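Side-chain contacts in extracellular solute-binding protein, family 7 (Colwellia psychrerythraea, PDB 4PET), which binds pyruvate together with a calcium ion and probably delivers it to a TRAP transporter for uptake: residues A[284-287]-A[288-292]; A[234-237]-A[238-241]; A[114-117]-A[118-121]. One frame throughout, in Å; residues are numbered along the deposited sequence.

Contact 1: A[284-287]-A[288-292]; sequences LASL and KKDYP
S286 and D290 join side chains across one helical turn: S286 OG gives its hydrogen to D290 OD2 over 2.6 Å, a short bond. The hydroxyl gets there because OG stands opposite the backbone N (chi1 174°), while D290 turns the other way, with CG beside its own N (chi1 -60°), and so leans back over the turn. OD2 takes the bond on its anti lone pair, the one turned away from OD1. That leaves D290 OD1 to K289 NZ, which curls round at the last torsion of its chain to make a weak salt bridge of 3.4 Å. D290 OD2 also lies 3.4 Å from S286 O, two acceptors side by side, with the S286 hydroxyl as donor to that same carboxylate oxygen. An alanine here removes the hydroxyl, and the D290 carboxylate, without that donor, would probably be freer to swing away from the S286 carbonyl.

All this sits on the closing turn of the long helix 255-290. S286 O accepts two backbone donors: D290 N, four residues on, at 2.7 Å, and K289 N, only three on, from above the carbonyl plane. The second bond has 3-10 spacing, consistent with a helix tightening before the chain leaves it. Y291 then folds its ring back along the turn. L287 CD1 lies over one ring face, 4.0 Å from Y291 CG, the two side chains crossing at about a right angle; S286 OG is in the ring plane at the edge, 3.8 Å from Y291 CE1. L219 touches both L287 and Y291, and H224 meets the tyrosine edge-to-face. K288 lays its CG beside L284 O, 3.1 Å away, and packs against A341 of the second subunit.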
ATOM      1  N   LEU A 284      13.366   2.115  13.522  1.00 22.53           N
ATOM      2  CA  LEU A 284      12.707   2.020  14.820  1.00 21.26           C
ATOM      3  C   LEU A 284      13.416   0.983  15.706  1.00 23.92           C
ATOM      4  O   LEU A 284      13.542   1.175  16.918  1.00 27.48           O
ATOM      5  CB  LEU A 284      11.219   1.679  14.668  1.00 28.48           C
ATOM      6  CG  LEU A 284      10.434   1.526  15.980  1.00 26.78           C
ATOM      7  CD1 LEU A 284      10.351   2.865  16.793  1.00 22.69           C
ATOM      8  CD2 LEU A 284       9.047   1.009  15.648  1.00 32.99           C
ATOM      9  N   ALA A 285      13.888  -0.104  15.106  1.00 22.88           N
ATOM     10  CA  ALA A 285      14.573  -1.135  15.897  1.00 27.06           C
ATOM     11  C   ALA A 285      15.802  -0.529  16.569  1.00 33.19           C
ATOM     12  O   ALA A 285      16.096  -0.844  17.718  1.00 28.33           O
ATOM     13  CB  ALA A 285      14.979  -2.329  15.026  1.00 26.82           C
ATOM     14  N   SER A 286      16.510   0.342  15.834  1.00 30.52           N
ATOM     15  CA  SER A 286      17.726   0.978  16.346  1.00 31.01           C
ATOM     16  C   SER A 286      17.381   2.036  17.398  1.00 25.11           C
ATOM     17  O   SER A 286      18.068   2.186  18.390  1.00 26.21           O
ATOM     18  CB  SER A 286      18.531   1.625  15.200  1.00 41.35           C
ATOM     19  OG  SER A 286      19.649   2.365  15.705  1.00 46.22           O
ATOM     20  N   LEU A 287      16.324   2.787  17.136  1.00 26.00           N
ATOM     21  CA  LEU A 287      15.821   3.792  18.058  1.00 26.48           C
ATOM     22  C   LEU A 287      15.499   3.178  19.407  1.00 33.01           C
ATOM     23  O   LEU A 287      15.718   3.794  20.431  1.00 31.73           O
ATOM     24  CB  LEU A 287      14.554   4.383  17.450  1.00 32.56           C
ATOM     25  CG  LEU A 287      13.815   5.553  18.070  1.00 31.87           C
ATOM     26  CD1 LEU A 287      14.778   6.730  18.284  1.00 33.53           C
ATOM     27  CD2 LEU A 287      12.629   5.939  17.140  1.00 31.12           C
ATOM     28  N   LYS A 288      14.955   1.965  19.390  1.00 31.44           N
ATOM     29  CA  LYS A 288      14.568   1.294  20.614  1.00 41.03           C
ATOM     30  C   LYS A 288      15.800   0.875  21.430  1.00 40.89           C
ATOM     31  O   LYS A 288      15.683   0.492  22.591  1.00 34.57           O
ATOM     32  CB  LYS A 288      13.732   0.049  20.307  1.00 39.53           C
ATOM     33  CG  LYS A 288      12.382   0.313  19.648  1.00 45.27           C
ATOM     34  CD  LYS A 288      11.834  -1.005  19.095  1.00 51.67           C
ATOM     35  CE  LYS A 288      10.428  -1.333  19.595  1.00 52.03           C
ATOM     36  NZ  LYS A 288      10.081  -2.773  19.354  1.00 45.15           N
ATOM     37  N   LYS A 289      16.969   0.930  20.805  1.00 40.34           N
ATOM     38  CA  LYS A 289      18.156   0.328  21.395  1.00 48.79           C
ATOM     39  C   LYS A 289      19.345   1.300  21.550  1.00 40.23           C
ATOM     40  O   LYS A 289      20.178   1.124  22.425  1.00 44.84           O
ATOM     41  CB  LYS A 289      18.549  -0.891  20.545  1.00 49.13           C
ATOM     42  CG  LYS A 289      19.951  -1.375  20.769  1.00 61.95           C
ATOM     43  CD  LYS A 289      20.348  -2.471  19.790  1.00 65.23           C
ATOM     44  CE  LYS A 289      21.627  -3.182  20.265  1.00 67.93           C
ATOM     45  NZ  LYS A 289      22.691  -2.228  20.711  1.00 69.05           N
ATOM     46  N   ASP A 290      19.419   2.315  20.695  1.00 32.20           N
ATOM     47  CA  ASP A 290      20.648   3.098  20.552  1.00 36.49           C
ATOM     48  C   ASP A 290      20.492   4.579  20.947  1.00 44.21           C
ATOM     49  O   ASP A 290      21.430   5.359  20.797  1.00 50.73           O
ATOM     50  CB  ASP A 290      21.142   3.033  19.088  1.00 39.47           C
ATOM     51  CG  ASP A 290      21.459   1.601  18.616  1.00 42.35           C
ATOM     52  OD1 ASP A 290      21.984   0.818  19.439  1.00 38.71           O
ATOM     53  OD2 ASP A 290      21.187   1.271  17.421  1.00 44.57           O
ATOM     54  N   TYR A 291      19.318   4.974  21.435  1.00 39.90           N
ATOM     55  CA  TYR A 291      19.062   6.399  21.715  1.00 36.55           C
ATOM     56  C   TYR A 291      18.481   6.636  23.080  1.00 32.91           C
ATOM     57  O   TYR A 291      17.331   7.065  23.187  1.00 35.69           O
ATOM     58  CB  TYR A 291      18.087   6.988  20.698  1.00 30.54           C
ATOM     59  CG  TYR A 291      18.608   6.973  19.303  1.00 32.81           C
ATOM     60  CD1 TYR A 291      18.826   5.773  18.633  1.00 35.47           C
ATOM     61  CD2 TYR A 291      18.885   8.171  18.635  1.00 27.87           C
ATOM     62  CE1 TYR A 291      19.318   5.770  17.333  1.00 32.78           C
ATOM     63  CE2 TYR A 291      19.360   8.169  17.363  1.00 30.20           C
ATOM     64  CZ  TYR A 291      19.593   6.978  16.713  1.00 29.98           C
ATOM     65  OH  TYR A 291      20.078   7.010  15.421  1.00 28.78           O
ATOM     66  N   PRO A 292      19.288   6.421  24.130  1.00 32.87           N
ATOM     67  CA  PRO A 292      18.807   6.535  25.513  1.00 39.04           C
ATOM     68  C   PRO A 292      18.277   7.934  25.872  1.00 41.15           C
ATOM     69  O   PRO A 292      17.549   8.102  26.860  1.00 41.09           O
ATOM     70  CB  PRO A 292      20.046   6.204  26.349  1.00 39.87           C
ATOM     71  CG  PRO A 292      21.213   6.420  25.450  1.00 39.36           C
ATOM     72  CD  PRO A 292      20.724   6.101  24.058  1.00 34.88           C
TER

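Contact 2: A[234-237]-A[238-241]; sequences WHEP and GTEL. With CA (calcium ion), chain E; PYR (pyruvic acid), chain D.
The carboxylate of E236 is met at OE1 by T239 OG1, which donates over 2.6 Å from the anti side, 21° out of the carboxylate plane; the other oxygen, E236 OE2, binds the calcium ion at 2.4 Å. Two more flat groups precede it in the chain. The H235 ring has E236 CB over one face, offset toward the rim, and H235 CB in turn sits over the centre of the W234 ring, 3.4 Å above its plane.

This is the calcium and pyruvate site of a family 7 TRAP solute-binding protein, built here on the connection that leaves strand 229-231 of one sheet and enters strand 240-246 of the other. E236 OE1 has a second hydrogen bond, with Y96 OH, and it stays 3.2 Å from the calcium ion, so E236 binds the metal through one oxygen. Both grips on OE1 should fix the rotation of the carboxylate and aim OE2 at the metal. Q153, E211 and the carbonyl of W212 supply the remaining protein ligands, while pyruvate chelates with its carboxylate O and its keto O3.

T239 turns OG1 to the side of its own backbone N (chi1 -59°), which leaves the methyl CG2 facing pyruvate O3. Further along, L241 CD2 touches the pyruvate methyl, 3.9 Å from its CB.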
ATOM      1  N   TRP A 234      -0.815  12.447  14.137  1.00 19.99           N
ATOM      2  CA  TRP A 234      -2.187  12.979  14.085  1.00 19.46           C
ATOM      3  C   TRP A 234      -2.379  13.839  12.830  1.00 19.06           C
ATOM      4  O   TRP A 234      -3.437  13.856  12.225  1.00 23.27           O
ATOM      5  CB  TRP A 234      -2.535  13.819  15.331  1.00 23.21           C
ATOM      6  CG  TRP A 234      -1.673  15.065  15.516  1.00 21.81           C
ATOM      7  CD1 TRP A 234      -0.499  15.155  16.206  1.00 23.26           C
ATOM      8  CD2 TRP A 234      -1.913  16.373  14.967  1.00 23.33           C
ATOM      9  NE1 TRP A 234      -0.008  16.452  16.149  1.00 29.00           N
ATOM     10  CE2 TRP A 234      -0.850  17.210  15.379  1.00 21.27           C
ATOM     11  CE3 TRP A 234      -2.926  16.919  14.172  1.00 21.86           C
ATOM     12  CZ2 TRP A 234      -0.777  18.574  15.037  1.00 23.78           C
ATOM     13  CZ3 TRP A 234      -2.854  18.293  13.843  1.00 22.26           C
ATOM     14  CH2 TRP A 234      -1.770  19.089  14.272  1.00 24.46           C
ATOM     15  N   HIS A 235      -1.309  14.508  12.423  1.00 21.06           N
ATOM     16  CA  HIS A 235      -1.338  15.612  11.452  1.00 25.04           C
ATOM     17  C   HIS A 235      -1.055  15.163  10.021  1.00 22.27           C
ATOM     18  O   HIS A 235      -1.516  15.798   9.051  1.00 20.35           O
ATOM     19  CB  HIS A 235      -0.265  16.619  11.843  1.00 17.33           C
ATOM     20  CG  HIS A 235       1.104  16.029  11.812  1.00 24.07           C
ATOM     21  ND1 HIS A 235       2.088  16.486  10.971  1.00 23.72           N
ATOM     22  CD2 HIS A 235       1.629  14.964  12.468  1.00 17.77           C
ATOM     23  CE1 HIS A 235       3.169  15.738  11.116  1.00 18.38           C
ATOM     24  NE2 HIS A 235       2.916  14.813  12.020  1.00 26.51           N
ATOM     25  N   GLU A 236      -0.276  14.086   9.884  1.00 19.77           N
ATOM     26  CA  GLU A 236       0.060  13.556   8.565  1.00 19.34           C
ATOM     27  C   GLU A 236      -0.045  12.034   8.512  1.00 16.73           C
ATOM     28  O   GLU A 236       0.965  11.321   8.523  1.00 20.22           O
ATOM     29  CB  GLU A 236       1.455  14.011   8.131  1.00 17.79           C
ATOM     30  CG  GLU A 236       1.569  15.516   7.872  1.00 19.70           C
ATOM     31  CD  GLU A 236       2.877  15.900   7.184  1.00 19.26           C
ATOM     32  OE1 GLU A 236       3.159  15.352   6.099  1.00 27.95           O
ATOM     33  OE2 GLU A 236       3.619  16.732   7.725  1.00 24.47           O
ATOM     34  N   PRO A 237      -1.281  11.516   8.438  1.00 21.15           N
ATOM     35  CA  PRO A 237      -1.491  10.049   8.512  1.00 16.99           C
ATOM     36  C   PRO A 237      -1.038   9.259   7.305  1.00 25.99           C
ATOM     37  O   PRO A 237      -0.839   8.043   7.422  1.00 26.00           O
ATOM     38  CB  PRO A 237      -3.011   9.912   8.636  1.00 19.80           C
ATOM     39  CG  PRO A 237      -3.555  11.199   7.996  1.00 24.04           C
ATOM     40  CD  PRO A 237      -2.547  12.261   8.419  1.00 21.61           C
ATOM     41  N   GLY A 238      -0.895   9.938   6.164  1.00 21.53           N
ATOM     42  CA  GLY A 238      -0.678   9.280   4.893  1.00 22.20           C
ATOM     43  C   GLY A 238      -0.118  10.235   3.845  1.00 17.97           C
ATOM     44  O   GLY A 238      -0.702  10.446   2.786  1.00 20.24           O
ATOM     45  N   THR A 239       1.053  10.768   4.151  1.00 20.56           N
ATOM     46  CA  THR A 239       1.701  11.761   3.319  1.00 17.11           C
ATOM     47  C   THR A 239       2.171  11.213   1.997  1.00 21.40           C
ATOM     48  O   THR A 239       3.075  10.386   1.931  1.00 17.44           O
ATOM     49  CB  THR A 239       2.866  12.412   4.084  1.00 20.29           C
ATOM     50  OG1 THR A 239       2.347  13.003   5.273  1.00 26.43           O
ATOM     51  CG2 THR A 239       3.583  13.469   3.220  1.00 25.58           C
ATOM     52  N   GLU A 240       1.520  11.672   0.935  1.00 16.74           N
ATOM     53  CA  GLU A 240       1.907  11.294  -0.420  1.00 15.90           C
ATOM     54  C   GLU A 240       2.691  12.434  -1.031  1.00 16.70           C
ATOM     55  O   GLU A 240       2.226  13.584  -1.028  1.00 17.71           O
ATOM     56  CB  GLU A 240       0.672  11.020  -1.280  1.00 16.29           C
ATOM     57  CG  GLU A 240       0.990  10.528  -2.662  1.00 19.71           C
ATOM     58  CD  GLU A 240       1.386   9.056  -2.686  1.00 22.97           C
ATOM     59  OE1 GLU A 240       0.783   8.234  -1.943  1.00 24.05           O
ATOM     60  OE2 GLU A 240       2.280   8.730  -3.480  1.00 21.66           O
ATOM     61  N   LEU A 241       3.868  12.143  -1.570  1.00 15.21           N
ATOM     62  CA  LEU A 241       4.579  13.201  -2.284  1.00 17.18           C
ATOM     63  C   LEU A 241       3.995  13.369  -3.690  1.00 19.82           C
ATOM     64  O   LEU A 241       2.970  12.771  -4.037  1.00 17.58           O
ATOM     65  CB  LEU A 241       6.084  12.924  -2.332  1.00 16.63           C
ATOM     66  CG  LEU A 241       6.708  12.669  -0.949  1.00 15.00           C
ATOM     67  CD1 LEU A 241       8.170  12.270  -1.072  1.00 22.42           C
ATOM     68  CD2 LEU A 241       6.592  13.886  -0.046  1.00 18.88           C
TER
HETATM   69 CA    CA E 403       5.882  16.064   7.608  1.00 20.50          CA
HETATM   70  C   PYR D 402       7.270  17.325   4.921  1.00 21.41           C
HETATM   71  O   PYR D 402       6.985  17.679   6.145  1.00 18.99           O
HETATM   72  OXT PYR D 402       7.747  18.256   4.145  1.00 15.36           O
HETATM   73  CA  PYR D 402       7.149  15.983   4.502  1.00 32.70           C
HETATM   74  O3  PYR D 402       6.486  15.107   5.214  1.00 24.97           O
HETATM   75  CB  PYR D 402       7.825  15.495   3.257  1.00 31.98           C

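Contact 3: A[114-117]-A[118-121]; sequences GMIA and SEQH
I116 N donates to E119 OE2 over 3.1 Å, reaching the oxygen on the anti side, 35° out of the carboxylate plane, and I116 O accepts from Q120 N at 2.9 Å. One residue on, A117 O takes H121 N at 3.0 Å and also lies over one face of the H121 imidazole, offset toward the rim.

Apolar contacts wrap the same glutamate. I116 holds CG1 in the crowded position between its N and carbonyl carbon (chi1 62°), laying that carbon 3.6 Å from E119 CG. The selenomethionine M115 passes obliquely over the glutamate chain, its CB 3.7 Å from E119 CB.

E119 is buried, and its carboxylate has outside partners: OE2 a salt bridge to R340 and OE1 a hydrogen bond to T343, both on helix 323-353. Q120 NE2 bonds T109 O, and the H121 ring has E240 as its partner.

I116 is the N-cap of helix 117-126, and a glutamate three residues on that binds the N-cap NH is half of a capping box; isoleucine has no side-chain acceptor to return the other half.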
ATOM      1  N   GLY A 114      -6.960  12.536   8.739  1.00 19.15           N
ATOM      2  CA  GLY A 114      -7.435  11.937   7.498  1.00 27.30           C
ATOM      3  C   GLY A 114      -7.067  10.483   7.279  1.00 27.46           C
ATOM      4  O   GLY A 114      -7.015   9.666   8.225  1.00 24.63           O
HETATM    5  N   MSE A 115      -6.838  10.140   6.019  1.00 25.84           N
HETATM    6  CA  MSE A 115      -6.686   8.735   5.637  1.00 22.16           C
HETATM    7  C   MSE A 115      -5.276   8.247   5.813  1.00 21.51           C
HETATM    8  O   MSE A 115      -4.323   9.024   5.675  1.00 21.42           O
HETATM    9  CB  MSE A 115      -7.108   8.531   4.184  1.00 24.33           C
HETATM   10  CG  MSE A 115      -8.600   8.407   4.074  1.00 25.43           C
HETATM   11 SE   MSE A 115      -9.218   8.273   2.241  0.87 19.29          SE
HETATM   12  CE  MSE A 115      -9.048  10.114   1.750  1.00 19.50           C
ATOM     13  N   ILE A 116      -5.144   6.964   6.144  1.00 17.46           N
ATOM     14  CA  ILE A 116      -3.830   6.318   6.107  1.00 17.67           C
ATOM     15  C   ILE A 116      -3.481   6.016   4.679  1.00 18.40           C
ATOM     16  O   ILE A 116      -4.312   6.223   3.774  1.00 19.94           O
ATOM     17  CB  ILE A 116      -3.773   5.060   6.966  1.00 16.90           C
ATOM     18  CG1 ILE A 116      -4.759   3.995   6.485  1.00 21.39           C
ATOM     19  CG2 ILE A 116      -4.097   5.440   8.392  1.00 20.59           C
ATOM     20  CD1 ILE A 116      -4.676   2.688   7.307  1.00 22.97           C
ATOM     21  N   ALA A 117      -2.272   5.514   4.455  1.00 21.15           N
ATOM     22  CA  ALA A 117      -1.755   5.402   3.093  1.00 20.30           C
ATOM     23  C   ALA A 117      -2.588   4.470   2.213  1.00 23.03           C
ATOM     24  O   ALA A 117      -2.889   4.794   1.060  1.00 21.12           O
ATOM     25  CB  ALA A 117      -0.291   4.968   3.097  1.00 20.42           C
ATOM     26  N   SER A 118      -2.950   3.306   2.741  1.00 18.89           N
ATOM     27  CA  SER A 118      -3.631   2.324   1.908  1.00 22.41           C
ATOM     28  C   SER A 118      -4.998   2.870   1.506  1.00 23.97           C
ATOM     29  O   SER A 118      -5.478   2.628   0.407  1.00 22.92           O
ATOM     30  CB  SER A 118      -3.783   1.019   2.661  1.00 22.75           C
ATOM     31  OG  SER A 118      -4.605   1.231   3.801  1.00 24.71           O
ATOM     32  N   GLU A 119      -5.612   3.625   2.400  1.00 18.23           N
ATOM     33  CA  GLU A 119      -6.894   4.285   2.112  1.00 18.11           C
ATOM     34  C   GLU A 119      -6.743   5.369   1.058  1.00 20.36           C
ATOM     35  O   GLU A 119      -7.563   5.493   0.136  1.00 21.08           O
ATOM     36  CB  GLU A 119      -7.463   4.894   3.392  1.00 23.16           C
ATOM     37  CG  GLU A 119      -7.742   3.854   4.476  1.00 20.16           C
ATOM     38  CD  GLU A 119      -8.231   4.445   5.762  1.00 22.04           C
ATOM     39  OE1 GLU A 119      -8.951   3.743   6.498  1.00 25.14           O
ATOM     40  OE2 GLU A 119      -7.873   5.597   6.077  1.00 19.75           O
ATOM     41  N   GLN A 120      -5.709   6.177   1.198  1.00 21.22           N
ATOM     42  CA  GLN A 120      -5.517   7.306   0.306  1.00 21.96           C
ATOM     43  C   GLN A 120      -5.218   6.821  -1.114  1.00 24.60           C
ATOM     44  O   GLN A 120      -5.657   7.435  -2.088  1.00 21.65           O
ATOM     45  CB  GLN A 120      -4.435   8.229   0.827  1.00 28.83           C
ATOM     46  CG  GLN A 120      -4.346   9.541   0.077  1.00 30.84           C
ATOM     47  CD  GLN A 120      -3.070  10.259   0.425  1.00 39.03           C
ATOM     48  OE1 GLN A 120      -1.992   9.658   0.434  1.00 38.92           O
ATOM     49  NE2 GLN A 120      -3.182  11.523   0.757  1.00 45.09           N
ATOM     50  N   HIS A 121      -4.565   5.672  -1.250  1.00 20.98           N
ATOM     51  CA  HIS A 121      -4.335   5.142  -2.580  1.00 22.83           C
ATOM     52  C   HIS A 121      -5.649   4.721  -3.264  1.00 21.33           C
ATOM     53  O   HIS A 121      -5.840   4.976  -4.438  1.00 19.77           O
ATOM     54  CB  HIS A 121      -3.350   3.984  -2.505  1.00 21.50           C
ATOM     55  CG  HIS A 121      -1.964   4.422  -2.152  1.00 32.51           C
ATOM     56  ND1 HIS A 121      -1.016   3.564  -1.633  1.00 29.67           N
ATOM     57  CD2 HIS A 121      -1.362   5.629  -2.263  1.00 29.57           C
ATOM     58  CE1 HIS A 121       0.108   4.229  -1.436  1.00 31.64           C
ATOM     59  NE2 HIS A 121      -0.076   5.485  -1.808  1.00 33.33           N
TER

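In the fold
Contacts 2 and 3 belong to the buried core and touch each other: their centres are about 8 Å apart, and E240 OE1 lies 2.9 Å from H121 NE2, a probable hydrogen bond tying strand 240-246 to helix 117-126. Contact 1 is partly exposed, at the far end of helix 255-290, with its centre about 23 Å from that of contact 2. Each has a carboxylate taking a hydrogen bond, yet the settings differ: on the surface D290 has a weak lysine bridge, in the core E119 pairs with an arginine, and at the ligand site E236 binds calcium. Contacts 1 and 3 mark opposite kinds of helix end, C-terminal and N-terminal. All three reach the second subunit.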